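Local coordinates for TENA/THI-4 protein (PDB 3DDE) that is of unknown function but has a heme oxygenase-like fold and may act as an oxidoreductase, at residues T52-K57 against Y120-S125. Residues are numbered along the deposited sequence; the frame is centred on the assembly and turned at random.
Sequences TKHNAK and YLYWIS
Tyr122 reaches from helix 112-126 to the short link between helices 38-52 and 55-65, where its hydroxyl meets the ring of His54. The polar part is one hydrogen bond: Tyr122 OH and His54 ND1 lie 2.8 Å apart, at the edge of both rings, and either atom could be the donor. The bond is moderately bent, at 149°. The ring planes stand 73° apart and meet obliquely, with Tyr122 CE2 3.7 Å from His54 CB. With CG anti to the carbonyl carbon (chi1 -65°) the imidazole sits beside the phenol, and the turn about CB-CG brings ND1 to the hydroxyl.

Van der Waals contacts of carbon on oxygen flank this bond. Lys57 touches the hydroxyl with CB and, further along its extended chain, CD (3.5 and 3.6 Å from Tyr122 OH), while the ammonium runs on away from helix 112-126. Beside it, one residue along each segment, Leu121 CD1 touches Asn55 OD1 at 3.6 Å; the amide's ND2 is hydrogen-bonded to Tyr136 OH.

Asn58 and Leu61 of helix 55-65 also touch the Tyr122 side chain, whose ring stacks on Trp123 of the second subunit, so one side chain serves both the helix packing and the subunit interface. A PEG molecule, probably from the crystallisation liquor, lies about 4 Å from the same side chain. A phenylalanine here would probably keep much of the ring packing but leave His54 ND1 without its phenol partner and the imidazole freer to turn. With a single hydrogen bond across it and 189 Å² buried, the contact ties the link before helix 55-65 to helix 112-126 lightly, its polar link concentrated at the tyrosine hydroxyl.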
ATOM      1  N   THR A  52      12.136  15.387  -5.681  1.00 51.36           N
ATOM      2  CA  THR A  52      11.016  16.241  -6.072  1.00 51.41           C
ATOM      3  C   THR A  52       9.988  15.447  -6.875  1.00 51.47           C
ATOM      4  O   THR A  52       8.797  15.719  -6.812  1.00 52.26           O
ATOM      5  CB  THR A  52      11.527  17.503  -6.850  1.00 50.85           C
ATOM      6  OG1 THR A  52      12.248  18.321  -5.926  1.00 52.02           O
ATOM      7  CG2 THR A  52      10.393  18.321  -7.416  1.00 49.61           C
ATOM      8  N   LYS A  53      10.491  14.480  -7.630  1.00 51.86           N
ATOM      9  CA  LYS A  53       9.720  13.572  -8.471  1.00 53.27           C
ATOM     10  C   LYS A  53       8.626  12.819  -7.691  1.00 52.26           C
ATOM     11  O   LYS A  53       7.592  12.429  -8.252  1.00 51.89           O
ATOM     12  CB  LYS A  53      10.748  12.588  -9.036  1.00 54.59           C
ATOM     13  CG  LYS A  53      10.299  11.514  -9.982  1.00 56.30           C
ATOM     14  CD  LYS A  53      11.539  10.797 -10.609  1.00 56.50           C
ATOM     15  CE  LYS A  53      12.529  10.198  -9.568  1.00 57.03           C
ATOM     16  NZ  LYS A  53      13.840   9.723 -10.201  1.00 56.73           N
ATOM     17  N   HIS A  54       8.850  12.636  -6.388  1.00 51.15           N
ATOM     18  CA  HIS A  54       7.930  11.891  -5.540  1.00 50.84           C
ATOM     19  C   HIS A  54       7.006  12.729  -4.649  1.00 51.40           C
ATOM     20  O   HIS A  54       6.121  12.176  -4.004  1.00 52.00           O
ATOM     21  CB  HIS A  54       8.732  10.913  -4.659  1.00 50.14           C
ATOM     22  CG  HIS A  54       9.432   9.840  -5.433  1.00 49.67           C
ATOM     23  ND1 HIS A  54       8.782   8.714  -5.895  1.00 49.29           N
ATOM     24  CD2 HIS A  54      10.718   9.726  -5.841  1.00 49.05           C
ATOM     25  CE1 HIS A  54       9.638   7.950  -6.548  1.00 48.64           C
ATOM     26  NE2 HIS A  54      10.819   8.543  -6.536  1.00 49.05           N
ATOM     27  N   ASN A  55       7.181  14.047  -4.631  1.00 51.57           N
ATOM     28  CA  ASN A  55       6.425  14.881  -3.695  1.00 52.28           C
ATOM     29  C   ASN A  55       4.917  14.983  -3.909  1.00 51.74           C
ATOM     30  O   ASN A  55       4.157  14.943  -2.923  1.00 51.03           O
ATOM     31  CB  ASN A  55       7.110  16.240  -3.507  1.00 52.29           C
ATOM     32  CG  ASN A  55       8.345  16.136  -2.623  1.00 52.67           C
ATOM     33  OD1 ASN A  55       8.643  15.066  -2.033  1.00 54.54           O
ATOM     34  ND2 ASN A  55       9.053  17.223  -2.501  1.00 52.41           N
ATOM     35  N   ALA A  56       4.493  15.089  -5.170  1.00 51.04           N
ATOM     36  CA  ALA A  56       3.083  15.106  -5.500  1.00 50.73           C
ATOM     37  C   ALA A  56       2.449  13.796  -5.040  1.00 50.89           C
ATOM     38  O   ALA A  56       1.363  13.784  -4.488  1.00 50.46           O
ATOM     39  CB  ALA A  56       2.869  15.306  -7.018  1.00 50.48           C
ATOM     40  N   LYS A  57       3.159  12.700  -5.277  1.00 51.47           N
ATOM     41  CA  LYS A  57       2.695  11.357  -4.945  1.00 51.27           C
ATOM     42  C   LYS A  57       2.560  11.129  -3.448  1.00 50.64           C
ATOM     43  O   LYS A  57       1.510  10.680  -3.009  1.00 49.70           O
ATOM     44  CB  LYS A  57       3.631  10.329  -5.534  1.00 51.90           C
ATOM     45  CG  LYS A  57       3.646  10.334  -7.035  1.00 52.47           C
ATOM     46  CD  LYS A  57       4.534   9.228  -7.550  1.00 53.90           C
ATOM     47  CE  LYS A  57       4.486   9.192  -9.038  1.00 55.41           C
ATOM     48  NZ  LYS A  57       5.029   7.919  -9.555  1.00 57.34           N
ATOM     49  N   TYR A 120      11.549   8.157   3.772  1.00 50.61           N
ATOM     50  CA  TYR A 120      11.033   8.822   4.969  1.00 50.15           C
ATOM     51  C   TYR A 120       9.731   9.553   4.711  1.00 50.17           C
ATOM     52  O   TYR A 120       8.764   9.379   5.442  1.00 51.03           O
ATOM     53  CB  TYR A 120      12.075   9.774   5.577  1.00 49.67           C
ATOM     54  CG  TYR A 120      11.540  10.495   6.803  1.00 49.32           C
ATOM     55  CD1 TYR A 120      11.322   9.804   7.983  1.00 49.08           C
ATOM     56  CD2 TYR A 120      11.204  11.850   6.762  1.00 48.85           C
ATOM     57  CE1 TYR A 120      10.808  10.432   9.103  1.00 48.76           C
ATOM     58  CE2 TYR A 120      10.682  12.483   7.868  1.00 48.80           C
ATOM     59  CZ  TYR A 120      10.492  11.760   9.042  1.00 49.20           C
ATOM     60  OH  TYR A 120       9.996  12.363  10.160  1.00 49.25           O
ATOM     61  N   LEU A 121       9.707  10.338   3.653  1.00 51.28           N
ATOM     62  CA  LEU A 121       8.533  11.111   3.250  1.00 50.64           C
ATOM     63  C   LEU A 121       7.314  10.246   2.902  1.00 51.01           C
ATOM     64  O   LEU A 121       6.193  10.598   3.287  1.00 51.78           O
ATOM     65  CB  LEU A 121       8.888  12.065   2.087  1.00 49.61           C
ATOM     66  CG  LEU A 121       9.872  13.207   2.364  1.00 48.59           C
ATOM     67  CD1 LEU A 121      10.102  14.025   1.117  1.00 48.24           C
ATOM     68  CD2 LEU A 121       9.402  14.102   3.483  1.00 48.43           C
ATOM     69  N   TYR A 122       7.503   9.133   2.188  1.00 50.95           N
ATOM     70  CA  TYR A 122       6.370   8.201   1.925  1.00 51.13           C
ATOM     71  C   TYR A 122       5.886   7.582   3.231  1.00 50.92           C
ATOM     72  O   TYR A 122       4.689   7.466   3.467  1.00 51.33           O
ATOM     73  CB  TYR A 122       6.711   7.073   0.937  1.00 50.70           C
ATOM     74  CG  TYR A 122       6.614   7.433  -0.519  1.00 50.86           C
ATOM     75  CD1 TYR A 122       5.389   7.423  -1.170  1.00 51.61           C
ATOM     76  CD2 TYR A 122       7.740   7.748  -1.260  1.00 50.60           C
ATOM     77  CE1 TYR A 122       5.285   7.744  -2.510  1.00 51.37           C
ATOM     78  CE2 TYR A 122       7.656   8.039  -2.593  1.00 51.01           C
ATOM     79  CZ  TYR A 122       6.425   8.043  -3.226  1.00 51.14           C
ATOM     80  OH  TYR A 122       6.324   8.346  -4.562  1.00 50.51           O
ATOM     81  N   TRP A 123       6.819   7.197   4.083  1.00 50.91           N
ATOM     82  CA  TRP A 123       6.470   6.595   5.378  1.00 50.92           C
ATOM     83  C   TRP A 123       5.619   7.513   6.242  1.00 50.46           C
ATOM     84  O   TRP A 123       4.588   7.084   6.782  1.00 51.49           O
ATOM     85  CB  TRP A 123       7.751   6.206   6.120  1.00 51.21           C
ATOM     86  CG  TRP A 123       7.582   5.622   7.472  1.00 50.67           C
ATOM     87  CD1 TRP A 123       7.931   6.188   8.646  1.00 51.08           C
ATOM     88  CD2 TRP A 123       7.019   4.345   7.792  1.00 50.89           C
ATOM     89  NE1 TRP A 123       7.653   5.328   9.689  1.00 50.69           N
ATOM     90  CE2 TRP A 123       7.097   4.190   9.182  1.00 50.47           C
ATOM     91  CE3 TRP A 123       6.492   3.297   7.025  1.00 51.53           C
ATOM     92  CZ2 TRP A 123       6.621   3.056   9.832  1.00 51.71           C
ATOM     93  CZ3 TRP A 123       6.041   2.157   7.673  1.00 51.30           C
ATOM     94  CH2 TRP A 123       6.106   2.049   9.059  1.00 51.22           C
ATOM     95  N   ILE A 124       6.036   8.765   6.385  1.00 49.68           N
ATOM     96  CA  ILE A 124       5.304   9.687   7.249  1.00 50.50           C
ATOM     97  C   ILE A 124       3.999  10.169   6.585  1.00 50.94           C
ATOM     98  O   ILE A 124       3.122  10.742   7.232  1.00 52.05           O
ATOM     99  CB  ILE A 124       6.217  10.834   7.830  1.00 49.92           C
ATOM    100  CG1 ILE A 124       6.770  11.774   6.749  1.00 48.97           C
ATOM    101  CG2 ILE A 124       7.329  10.250   8.712  1.00 48.29           C
ATOM    102  CD1 ILE A 124       5.747  12.818   6.248  1.00 48.26           C
ATOM    103  N   SER A 125       3.869   9.898   5.300  1.00 51.03           N
ATOM    104  CA  SER A 125       2.672  10.223   4.546  1.00 50.82           C
ATOM    105  C   SER A 125       1.658   9.074   4.571  1.00 50.16           C
ATOM    106  O   SER A 125       0.454   9.302   4.541  1.00 50.64           O
ATOM    107  CB  SER A 125       3.041  10.576   3.106  1.00 50.65           C
ATOM    108  OG  SER A 125       3.885  11.716   3.074  1.00 50.70           O
TER